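Local structure of short chain dehydrogenase (Rhodopseudomonas palustris, 3H7A) at residues G31-E42 with R57-R66; G133-T143 with K176-D186. The protein is probably an NAD(P)-dependent oxidoreductase of the short-chain dehydrogenase/reductase family, built on a Rossmann fold, whose substrate is not established. One frame throughout, in Å; residues are numbered along the deposited sequence.

Both interactions pair parallel strands of the same sheet, whose order, 57-62, 33-38, 9-13, 84-89, 135-142, 178-185, 237-240, is that of the Rossmann fold in short-chain dehydrogenases. Interaction 1 closes first along the chain, joining strands 33-38 and 57-62, which helix 45-53 connects, at one border of the sheet. Interaction 2 follows in the other half, joining strands 135-142 and 178-185, which helix 153-173 connects. Their centres lie about 19 Å apart and their nearest atoms about 8 Å, so they do not touch; strands 9-13 and 84-89 run between them. Two beta-alpha-beta units thus extend the central strands in opposite directions, the first in the half that in this family usually binds the adenosine part of the cofactor.

Interaction 1: residues G31-E42 with R57-R66; sequences GFTVFAGRRNGE and RIVARSLDAR
V34 and A36 of strand 33-38 have both backbone polar atoms satisfied by strand 57-62, in parallel register: V34 N gives to R57 O and V34 O takes V59 N at 2.8 Å, then A36 N gives to V59 O and A36 O takes R61 N. Further on, L63 N gives to R38 O. Just before this pairing, a water accepts from R57 N and donates to F32 O. The R57 guanidinium has one face under T33 OG1; its NH1 makes a doubtful, strongly bent approach to G31 O, weak at best, and R6 O is its real acceptor. V59 sits over the centre of the F35 ring, CB 3.8 Å from the centroid, a CH-pi contact for which a branched aliphatic is well shaped. Without the F35 ring, as with an alanine here, V59 would probably lose its aromatic floor and H81 its edge-to-face partner. At the end of strand 57-62, S62 OG, set beside its own backbone N (chi1 -80°), accepts G41 N at 2.7 Å; a CB on G41 would collide with S62 N. D64 OD1 takes R66 NE on its syn lone pair (3.2 Å) and, more weakly, NH2 of the poorly ordered R39. The two guanidiniums lie stacked, and the carboxylate they share in a salt-bridge network probably offsets their like charge.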
loop_
_atom_site.group_PDB
_atom_site.type_symbol
_atom_site.label_atom_id
_atom_site.label_comp_id
_atom_site.label_asym_id
_atom_site.label_seq_id
_atom_site.Cartn_x
_atom_site.Cartn_y
_atom_site.Cartn_z
ATOM N N GLY B 31 -26.706 -23.237 -9.536
ATOM C CA GLY B 31 -28.156 -23.101 -9.451
ATOM C C GLY B 31 -28.737 -21.716 -9.635
ATOM O O GLY B 31 -29.929 -21.522 -9.424
ATOM N N PHE B 32 -27.923 -20.743 -10.033
ATOM C CA PHE B 32 -28.456 -19.406 -10.288
ATOM C C PHE B 32 -28.893 -19.290 -11.746
ATOM O O PHE B 32 -28.365 -20.000 -12.602
ATOM C CB PHE B 32 -27.398 -18.343 -10.028
ATOM C CG PHE B 32 -27.064 -18.130 -8.580
ATOM C CD1 PHE B 32 -27.812 -17.244 -7.802
ATOM C CD2 PHE B 32 -25.968 -18.761 -8.008
ATOM C CE1 PHE B 32 -27.487 -17.015 -6.464
ATOM C CE2 PHE B 32 -25.629 -18.547 -6.660
ATOM C CZ PHE B 32 -26.387 -17.664 -5.894
ATOM N N THR B 33 -29.844 -18.399 -12.042
ATOM C CA THR B 33 -30.042 -18.014 -13.432
ATOM C C THR B 33 -29.037 -16.918 -13.752
ATOM O O THR B 33 -29.006 -15.893 -13.098
ATOM C CB THR B 33 -31.467 -17.512 -13.738
ATOM O OG1 THR B 33 -32.409 -18.566 -13.501
ATOM C CG2 THR B 33 -31.583 -17.058 -15.193
ATOM N N VAL B 34 -28.216 -17.135 -14.762
ATOM C CA VAL B 34 -27.231 -16.134 -15.122
ATOM C C VAL B 34 -27.771 -15.245 -16.233
ATOM O O VAL B 34 -28.280 -15.727 -17.230
ATOM C CB VAL B 34 -25.872 -16.789 -15.484
ATOM C CG1 VAL B 34 -24.876 -15.747 -16.036
ATOM C CG2 VAL B 34 -25.292 -17.505 -14.255
ATOM N N PHE B 35 -27.711 -13.942 -16.006
ATOM C CA PHE B 35 -27.889 -12.947 -17.041
ATOM C C PHE B 35 -26.509 -12.589 -17.540
ATOM O O PHE B 35 -25.703 -12.017 -16.812
ATOM C CB PHE B 35 -28.652 -11.723 -16.496
ATOM C CG PHE B 35 -30.146 -11.869 -16.613
ATOM C CD1 PHE B 35 -30.819 -12.873 -15.907
ATOM C CD2 PHE B 35 -30.874 -11.053 -17.480
ATOM C CE1 PHE B 35 -32.192 -13.053 -16.043
ATOM C CE2 PHE B 35 -32.257 -11.215 -17.618
ATOM C CZ PHE B 35 -32.913 -12.214 -16.895
ATOM N N ALA B 36 -26.234 -12.966 -18.778
ATOM C CA ALA B 36 -24.921 -12.811 -19.346
ATOM C C ALA B 36 -24.990 -11.728 -20.395
ATOM O O ALA B 36 -25.842 -11.769 -21.282
ATOM C CB ALA B 36 -24.476 -14.132 -19.961
ATOM N N GLY B 37 -24.104 -10.744 -20.293
ATOM C CA GLY B 37 -24.042 -9.672 -21.275
ATOM C C GLY B 37 -22.677 -9.535 -21.920
ATOM O O GLY B 37 -21.652 -9.643 -21.248
ATOM N N ARG B 38 -22.666 -9.344 -23.236
ATOM C CA ARG B 38 -21.469 -8.935 -23.974
ATOM C C ARG B 38 -21.940 -8.022 -25.102
ATOM O O ARG B 38 -23.139 -7.964 -25.359
ATOM C CB ARG B 38 -20.691 -10.151 -24.497
ATOM C CG ARG B 38 -21.356 -10.892 -25.636
ATOM C CD ARG B 38 -20.526 -12.068 -26.102
ATOM N NE ARG B 38 -19.338 -11.669 -26.850
ATOM C CZ ARG B 38 -18.384 -12.512 -27.242
ATOM N NH1 ARG B 38 -18.459 -13.806 -26.951
ATOM N NH2 ARG B 38 -17.351 -12.061 -27.923
ATOM N N ARG B 39 -21.029 -7.288 -25.744
ATOM C CA ARG B 39 -21.425 -6.350 -26.809
ATOM C C ARG B 39 -22.270 -7.005 -27.892
ATOM O O ARG B 39 -23.328 -6.496 -28.222
ATOM C CB ARG B 39 -20.235 -5.592 -27.418
ATOM C CG ARG B 39 -19.960 -4.259 -26.731
ATOM C CD ARG B 39 -19.583 -3.172 -27.731
ATOM N NE ARG B 39 -18.150 -3.143 -28.034
ATOM C CZ ARG B 39 -17.248 -2.418 -27.373
ATOM N NH1 ARG B 39 -15.971 -2.456 -27.736
ATOM N NH2 ARG B 39 -17.612 -1.652 -26.347
ATOM N N ASN B 40 -21.832 -8.150 -28.405
ATOM C CA ASN B 40 -22.644 -8.898 -29.369
ATOM C C ASN B 40 -23.223 -10.178 -28.765
ATOM O O ASN B 40 -22.556 -11.215 -28.722
ATOM C CB ASN B 40 -21.856 -9.180 -30.661
ATOM C CG ASN B 40 -22.661 -9.975 -31.690
ATOM O OD1 ASN B 40 -22.137 -10.902 -32.301
ATOM N ND2 ASN B 40 -23.934 -9.618 -31.877
ATOM N N GLY B 41 -24.477 -10.085 -28.322
ATOM C CA GLY B 41 -25.155 -11.150 -27.575
ATOM C C GLY B 41 -25.361 -12.450 -28.321
ATOM O O GLY B 41 -25.501 -13.500 -27.706
ATOM N N GLU B 42 -25.377 -12.382 -29.647
ATOM C CA GLU B 42 -25.470 -13.578 -30.475
ATOM C C GLU B 42 -24.235 -14.478 -30.333
ATOM O O GLU B 42 -24.341 -15.692 -30.467
ATOM C CB GLU B 42 -25.728 -13.202 -31.936
ATOM C CG GLU B 42 -27.141 -12.635 -32.171
ATOM C CD GLU B 42 -27.348 -12.048 -33.570
ATOM O OE1 GLU B 42 -28.517 -11.985 -34.019
ATOM O OE2 GLU B 42 -26.351 -11.645 -34.220
ATOM N N ARG B 57 -29.545 -22.624 -16.149
ATOM C CA ARG B 57 -30.409 -21.580 -16.688
ATOM C C ARG B 57 -29.626 -20.297 -16.961
ATOM O O ARG B 57 -28.876 -19.836 -16.102
ATOM C CB ARG B 57 -31.568 -21.302 -15.731
ATOM C CG ARG B 57 -32.435 -22.531 -15.444
ATOM C CD ARG B 57 -33.279 -22.342 -14.210
ATOM N NE ARG B 57 -32.453 -22.157 -13.023
ATOM C CZ ARG B 57 -32.791 -21.407 -11.979
ATOM N NH1 ARG B 57 -31.963 -21.302 -10.957
ATOM N NH2 ARG B 57 -33.952 -20.768 -11.945
ATOM N N ILE B 58 -29.794 -19.740 -18.161
ATOM C CA ILE B 58 -29.075 -18.535 -18.587
ATOM C C ILE B 58 -29.908 -17.711 -19.568
ATOM O O ILE B 58 -30.564 -18.273 -20.442
ATOM C CB ILE B 58 -27.654 -18.865 -19.181
ATOM C CG1 ILE B 58 -26.929 -17.594 -19.662
ATOM C CG2 ILE B 58 -27.739 -19.921 -20.294
ATOM C CD1 ILE B 58 -25.554 -17.832 -20.278
ATOM N N VAL B 59 -29.905 -16.387 -19.378
ATOM C CA VAL B 59 -30.469 -15.426 -20.316
ATOM C C VAL B 59 -29.324 -14.620 -20.903
ATOM O O VAL B 59 -28.580 -13.975 -20.170
ATOM C CB VAL B 59 -31.466 -14.479 -19.624
ATOM C CG1 VAL B 59 -32.035 -13.468 -20.597
ATOM C CG2 VAL B 59 -32.587 -15.277 -18.973
ATOM N N ALA B 60 -29.175 -14.680 -22.224
ATOM C CA ALA B 60 -28.134 -13.939 -22.946
ATOM C C ALA B 60 -28.679 -12.632 -23.514
ATOM O O ALA B 60 -29.740 -12.618 -24.136
ATOM C CB ALA B 60 -27.576 -14.793 -24.061
ATOM N N ARG B 61 -27.965 -11.529 -23.284
ATOM C CA ARG B 61 -28.330 -10.238 -23.863
ATOM C C ARG B 61 -27.130 -9.562 -24.515
ATOM O O ARG B 61 -25.986 -9.825 -24.142
ATOM C CB ARG B 61 -28.943 -9.307 -22.811
ATOM C CG ARG B 61 -30.318 -9.740 -22.306
ATOM C CD ARG B 61 -30.743 -8.929 -21.080
ATOM N NE ARG B 61 -30.893 -7.492 -21.347
ATOM C CZ ARG B 61 -32.054 -6.836 -21.397
ATOM N NH1 ARG B 61 -33.208 -7.471 -21.200
ATOM N NH2 ARG B 61 -32.066 -5.529 -21.643
ATOM N N SER B 62 -27.406 -8.705 -25.501
ATOM C CA SER B 62 -26.417 -7.789 -26.047
ATOM C C SER B 62 -26.388 -6.615 -25.105
ATOM O O SER B 62 -27.442 -6.117 -24.709
ATOM C CB SER B 62 -26.828 -7.298 -27.431
ATOM O OG SER B 62 -26.525 -8.255 -28.424
ATOM N N LEU B 63 -25.191 -6.181 -24.724
ATOM C CA LEU B 63 -25.054 -5.114 -23.740
ATOM C C LEU B 63 -23.776 -4.346 -23.979
ATOM O O LEU B 63 -22.684 -4.915 -23.984
ATOM C CB LEU B 63 -25.072 -5.675 -22.305
ATOM C CG LEU B 63 -24.645 -4.742 -21.163
ATOM C CD1 LEU B 63 -25.697 -3.677 -20.907
ATOM C CD2 LEU B 63 -24.294 -5.513 -19.865
ATOM N N ASP B 64 -23.930 -3.046 -24.180
ATOM C CA ASP B 64 -22.798 -2.147 -24.209
ATOM C C ASP B 64 -22.735 -1.425 -22.866
ATOM O O ASP B 64 -23.494 -0.487 -22.606
ATOM C CB ASP B 64 -22.917 -1.164 -25.372
ATOM C CG ASP B 64 -21.731 -0.226 -25.468
ATOM O OD1 ASP B 64 -20.628 -0.569 -24.988
ATOM O OD2 ASP B 64 -21.909 0.863 -26.040
ATOM N N ALA B 65 -21.795 -1.860 -22.032
ATOM C CA ALA B 65 -21.711 -1.427 -20.642
ATOM C C ALA B 65 -21.365 0.047 -20.460
ATOM O O ALA B 65 -21.637 0.605 -19.401
ATOM C CB ALA B 65 -20.752 -2.318 -19.868
ATOM N N ARG B 66 -20.815 0.687 -21.496
ATOM C CA ARG B 66 -20.633 2.142 -21.497
ATOM C C ARG B 66 -21.962 2.882 -21.436
ATOM O O ARG B 66 -22.026 4.008 -20.956
ATOM C CB ARG B 66 -19.888 2.604 -22.741
ATOM C CG ARG B 66 -18.490 2.076 -22.870
ATOM C CD ARG B 66 -17.893 2.491 -24.192
ATOM N NE ARG B 66 -18.593 1.867 -25.307
ATOM C CZ ARG B 66 -18.069 1.685 -26.512
ATOM N NH1 ARG B 66 -16.822 2.071 -26.772
ATOM N NH2 ARG B 66 -18.793 1.101 -27.456
HETATM O O HOH W 1 -28.551 -22.479 -13.467
#

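Interaction 2: residues G133-T143 with K176-D186; sequences GQGKIFFTGAT and KNIHVAHLIID
K136 and H179 meet because H179 CG lies anti to the backbone N (chi1 -175°), while K136 runs extended beyond CG, which it holds beside its own N. In the conformer described, the lysine passes alongside H179 CB, and its NZ gives a hydrogen bond to H179 ND1 at 3.0 Å, only 3° from the imidazole plane. The same ammonium lies within bonding range of the carbonyls of L226, Y227 and Q229, so its protons must be shared, which suits a lysine with a buried tip; H179 NE2 gives to T235 O. F138 presents its edge to the face of H179, planes 80° apart, and touches A181 CB through CD1 (3.6 Å), a methyl small enough to admit the ring. On the opposite face of the sheet F139 CE2 meets V180 CG1 at 3.9 Å, and G141 leaves room for H182, whose NE2 would clash with a CB and whose ND1 bonds E237. N177 has the positive phi that ends helix 153-173; its ND2 bonds G133 O at 2.9 Å. Parallel backbone bonds run from G135 to I185, the last 3.2 Å long from I185 N to G141 O. Helix 153-173 makes the crossover and covers I137, F139 and H182, helix 104-132 meets I137 and I178, and strands 84-89 and 237-240 flank the pair.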
loop_
_atom_site.group_PDB
_atom_site.type_symbol
_atom_site.label_atom_id
_atom_site.label_comp_id
_atom_site.label_asym_id
_atom_site.label_seq_id
_atom_site.Cartn_x
_atom_site.Cartn_y
_atom_site.Cartn_z
ATOM N N GLY B 133 -32.431 -6.678 0.783
ATOM C CA GLY B 133 -31.689 -6.665 2.044
ATOM C C GLY B 133 -30.399 -7.457 2.074
ATOM O O GLY B 133 -29.831 -7.651 3.146
ATOM N N GLN B 134 -29.935 -7.901 0.903
ATOM C CA GLN B 134 -28.719 -8.716 0.766
ATOM C C GLN B 134 -28.239 -8.736 -0.694
ATOM O O GLN B 134 -29.005 -8.429 -1.606
ATOM C CB GLN B 134 -28.968 -10.159 1.251
ATOM C CG GLN B 134 -29.986 -10.931 0.412
ATOM C CD GLN B 134 -30.082 -12.411 0.760
ATOM O OE1 GLN B 134 -29.425 -12.900 1.679
ATOM N NE2 GLN B 134 -30.915 -13.130 0.018
ATOM N N GLY B 135 -26.977 -9.116 -0.904
ATOM C CA GLY B 135 -26.391 -9.208 -2.239
ATOM C C GLY B 135 -24.876 -9.190 -2.211
ATOM O O GLY B 135 -24.261 -8.943 -1.165
ATOM N N LYS B 136 -24.276 -9.498 -3.362
ATOM C CA LYS B 136 -22.820 -9.463 -3.515
ATOM C C LYS B 136 -22.479 -8.765 -4.827
ATOM O O LYS B 136 -23.078 -9.041 -5.861
ATOM C CB LYS B 136 -22.196 -10.871 -3.424
ATOM C CG LYS B 136 -22.428 -11.589 -2.060
ATOM C CD LYS B 136 -21.339 -12.593 -1.675
ATOM C CE LYS B 136 -21.458 -13.038 -0.196
ATOM N NZ LYS B 136 -20.231 -13.750 0.329
ATOM N N ILE B 137 -21.534 -7.826 -4.769
ATOM C CA ILE B 137 -21.130 -7.051 -5.944
ATOM C C ILE B 137 -19.633 -7.130 -6.103
ATOM O O ILE B 137 -18.890 -6.533 -5.325
ATOM C CB ILE B 137 -21.499 -5.555 -5.833
ATOM C CG1 ILE B 137 -22.974 -5.380 -5.465
ATOM C CG2 ILE B 137 -21.144 -4.845 -7.139
ATOM C CD1 ILE B 137 -23.391 -3.963 -5.156
ATOM N N PHE B 138 -19.204 -7.858 -7.125
ATOM C CA PHE B 138 -17.806 -8.189 -7.325
ATOM C C PHE B 138 -17.287 -7.468 -8.552
ATOM O O PHE B 138 -17.975 -7.407 -9.575
ATOM C CB PHE B 138 -17.656 -9.706 -7.511
ATOM C CG PHE B 138 -18.049 -10.519 -6.305
ATOM C CD1 PHE B 138 -18.112 -9.950 -5.037
ATOM C CD2 PHE B 138 -18.309 -11.879 -6.431
ATOM C CE1 PHE B 138 -18.456 -10.697 -3.930
ATOM C CE2 PHE B 138 -18.639 -12.641 -5.323
ATOM C CZ PHE B 138 -18.713 -12.047 -4.071
ATOM N N PHE B 139 -16.074 -6.926 -8.445
ATOM C CA PHE B 139 -15.431 -6.196 -9.526
ATOM C C PHE B 139 -14.117 -6.870 -9.882
ATOM O O PHE B 139 -13.320 -7.162 -8.996
ATOM C CB PHE B 139 -15.133 -4.771 -9.071
ATOM C CG PHE B 139 -16.362 -3.945 -8.806
ATOM C CD1 PHE B 139 -17.032 -3.323 -9.859
ATOM C CD2 PHE B 139 -16.833 -3.766 -7.505
ATOM C CE1 PHE B 139 -18.170 -2.530 -9.635
ATOM C CE2 PHE B 139 -17.958 -2.976 -7.260
ATOM C CZ PHE B 139 -18.630 -2.356 -8.346
ATOM N N THR B 140 -13.884 -7.117 -11.171
ATOM C CA THR B 140 -12.609 -7.685 -11.617
ATOM C C THR B 140 -11.562 -6.602 -11.815
ATOM O O THR B 140 -11.709 -5.753 -12.692
ATOM C CB THR B 140 -12.743 -8.471 -12.931
ATOM O OG1 THR B 140 -13.736 -9.496 -12.783
ATOM C CG2 THR B 140 -11.430 -9.126 -13.285
ATOM N N GLY B 141 -10.493 -6.672 -11.022
ATOM C CA GLY B 141 -9.370 -5.734 -11.113
ATOM C C GLY B 141 -8.169 -6.347 -11.797
ATOM O O GLY B 141 -8.213 -7.495 -12.222
ATOM N N ALA B 142 -7.088 -5.578 -11.902
ATOM C CA ALA B 142 -5.870 -6.031 -12.582
ATOM C C ALA B 142 -4.720 -5.470 -11.778
ATOM O O ALA B 142 -4.957 -4.703 -10.845
ATOM C CB ALA B 142 -5.831 -5.461 -14.006
ATOM N N THR B 143 -3.476 -5.787 -12.143
ATOM C CA THR B 143 -2.339 -5.137 -11.485
ATOM C C THR B 143 -2.356 -3.633 -11.753
ATOM O O THR B 143 -1.898 -2.844 -10.910
ATOM C CB THR B 143 -0.984 -5.694 -11.923
ATOM O OG1 THR B 143 -0.866 -5.582 -13.337
ATOM C CG2 THR B 143 -0.844 -7.137 -11.524
ATOM N N LYS B 176 -24.483 -2.892 5.509
ATOM C CA LYS B 176 -25.873 -2.983 5.065
ATOM C C LYS B 176 -26.124 -4.296 4.330
ATOM O O LYS B 176 -27.068 -4.401 3.544
ATOM C CB LYS B 176 -26.238 -1.800 4.164
ATOM C CG LYS B 176 -26.137 -0.447 4.841
ATOM C CD LYS B 176 -26.923 0.607 4.088
ATOM C CE LYS B 176 -26.731 1.975 4.717
ATOM N NZ LYS B 176 -25.416 2.560 4.341
ATOM N N ASN B 177 -25.256 -5.279 4.590
ATOM C CA ASN B 177 -25.385 -6.682 4.142
ATOM C C ASN B 177 -25.077 -6.932 2.666
ATOM O O ASN B 177 -25.483 -7.951 2.080
ATOM C CB ASN B 177 -26.740 -7.287 4.588
ATOM C CG ASN B 177 -26.728 -8.806 4.647
ATOM O OD1 ASN B 177 -25.718 -9.425 4.969
ATOM N ND2 ASN B 177 -27.862 -9.410 4.331
ATOM N N ILE B 178 -24.329 -6.016 2.070
ATOM C CA ILE B 178 -23.811 -6.244 0.726
ATOM C C ILE B 178 -22.304 -6.495 0.746
ATOM O O ILE B 178 -21.527 -5.631 1.124
ATOM C CB ILE B 178 -24.173 -5.087 -0.225
ATOM C CG1 ILE B 178 -25.641 -4.686 0.008
ATOM C CG2 ILE B 178 -23.819 -5.454 -1.660
ATOM C CD1 ILE B 178 -26.471 -4.546 -1.180
ATOM N N HIS B 179 -21.899 -7.685 0.323
ATOM C CA HIS B 179 -20.500 -8.014 0.193
ATOM C C HIS B 179 -19.965 -7.446 -1.116
ATOM O O HIS B 179 -20.062 -8.084 -2.174
ATOM C CB HIS B 179 -20.318 -9.535 0.218
ATOM C CG HIS B 179 -18.889 -9.995 0.210
ATOM N ND1 HIS B 179 -18.546 -11.329 0.281
ATOM C CD2 HIS B 179 -17.720 -9.311 0.148
ATOM C CE1 HIS B 179 -17.230 -11.446 0.249
ATOM N NE2 HIS B 179 -16.705 -10.237 0.165
ATOM N N VAL B 180 -19.379 -6.257 -1.038
ATOM C CA VAL B 180 -18.683 -5.682 -2.187
ATOM C C VAL B 180 -17.268 -6.243 -2.165
ATOM O O VAL B 180 -16.636 -6.272 -1.110
ATOM C CB VAL B 180 -18.647 -4.131 -2.131
ATOM C CG1 VAL B 180 -18.054 -3.548 -3.400
ATOM C CG2 VAL B 180 -20.040 -3.575 -1.919
ATOM N N ALA B 181 -16.779 -6.723 -3.308
ATOM C CA ALA B 181 -15.413 -7.223 -3.376
ATOM C C ALA B 181 -14.710 -6.831 -4.670
ATOM O O ALA B 181 -15.351 -6.446 -5.668
ATOM C CB ALA B 181 -15.346 -8.754 -3.148
ATOM N N HIS B 182 -13.385 -6.943 -4.650
ATOM C CA HIS B 182 -12.543 -6.558 -5.769
ATOM C C HIS B 182 -11.502 -7.656 -5.980
ATOM O O HIS B 182 -10.617 -7.842 -5.153
ATOM C CB HIS B 182 -11.866 -5.226 -5.431
ATOM C CG HIS B 182 -11.141 -4.588 -6.576
ATOM N ND1 HIS B 182 -9.847 -4.119 -6.468
ATOM C CD2 HIS B 182 -11.539 -4.308 -7.839
ATOM C CE1 HIS B 182 -9.472 -3.599 -7.624
ATOM N NE2 HIS B 182 -10.480 -3.701 -8.472
ATOM N N LEU B 183 -11.621 -8.396 -7.078
ATOM C CA LEU B 183 -10.710 -9.494 -7.334
ATOM C C LEU B 183 -9.692 -9.100 -8.378
ATOM O O LEU B 183 -10.049 -8.854 -9.530
ATOM C CB LEU B 183 -11.467 -10.742 -7.807
ATOM C CG LEU B 183 -10.601 -11.972 -8.101
ATOM C CD1 LEU B 183 -9.989 -12.544 -6.816
ATOM C CD2 LEU B 183 -11.437 -13.020 -8.814
ATOM N N ILE B 184 -8.424 -9.094 -7.972
ATOM C CA ILE B 184 -7.314 -8.633 -8.806
ATOM C C ILE B 184 -6.623 -9.825 -9.450
ATOM O O ILE B 184 -6.203 -10.753 -8.761
ATOM C CB ILE B 184 -6.316 -7.785 -7.986
ATOM C CG1 ILE B 184 -6.998 -6.512 -7.485
ATOM C CG2 ILE B 184 -5.106 -7.395 -8.827
ATOM C CD1 ILE B 184 -6.253 -5.852 -6.399
ATOM N N ILE B 185 -6.542 -9.812 -10.780
ATOM C CA ILE B 185 -5.907 -10.901 -11.512
ATOM C C ILE B 185 -4.691 -10.414 -12.322
ATOM O O ILE B 185 -4.599 -9.236 -12.647
ATOM C CB ILE B 185 -6.954 -11.662 -12.381
ATOM C CG1 ILE B 185 -7.396 -10.840 -13.586
ATOM C CG2 ILE B 185 -8.193 -12.005 -11.552
ATOM C CD1 ILE B 185 -8.612 -11.401 -14.312
ATOM N N ASP B 186 -3.744 -11.316 -12.608
ATOM C CA ASP B 186 -2.663 -11.068 -13.598
ATOM C C ASP B 186 -2.210 -12.318 -14.357
ATOM O O ASP B 186 -2.111 -13.408 -13.791
ATOM C CB ASP B 186 -1.448 -10.340 -12.996
ATOM C CG ASP B 186 -1.160 -10.728 -11.544
ATOM O OD1 ASP B 186 -0.027 -11.177 -11.269
ATOM O OD2 ASP B 186 -2.040 -10.551 -10.672
HETATM O O HOH W 2 -24.974 -10.886 1.287
HETATM O O HOH W 3 -3.151 -7.790 -14.372
#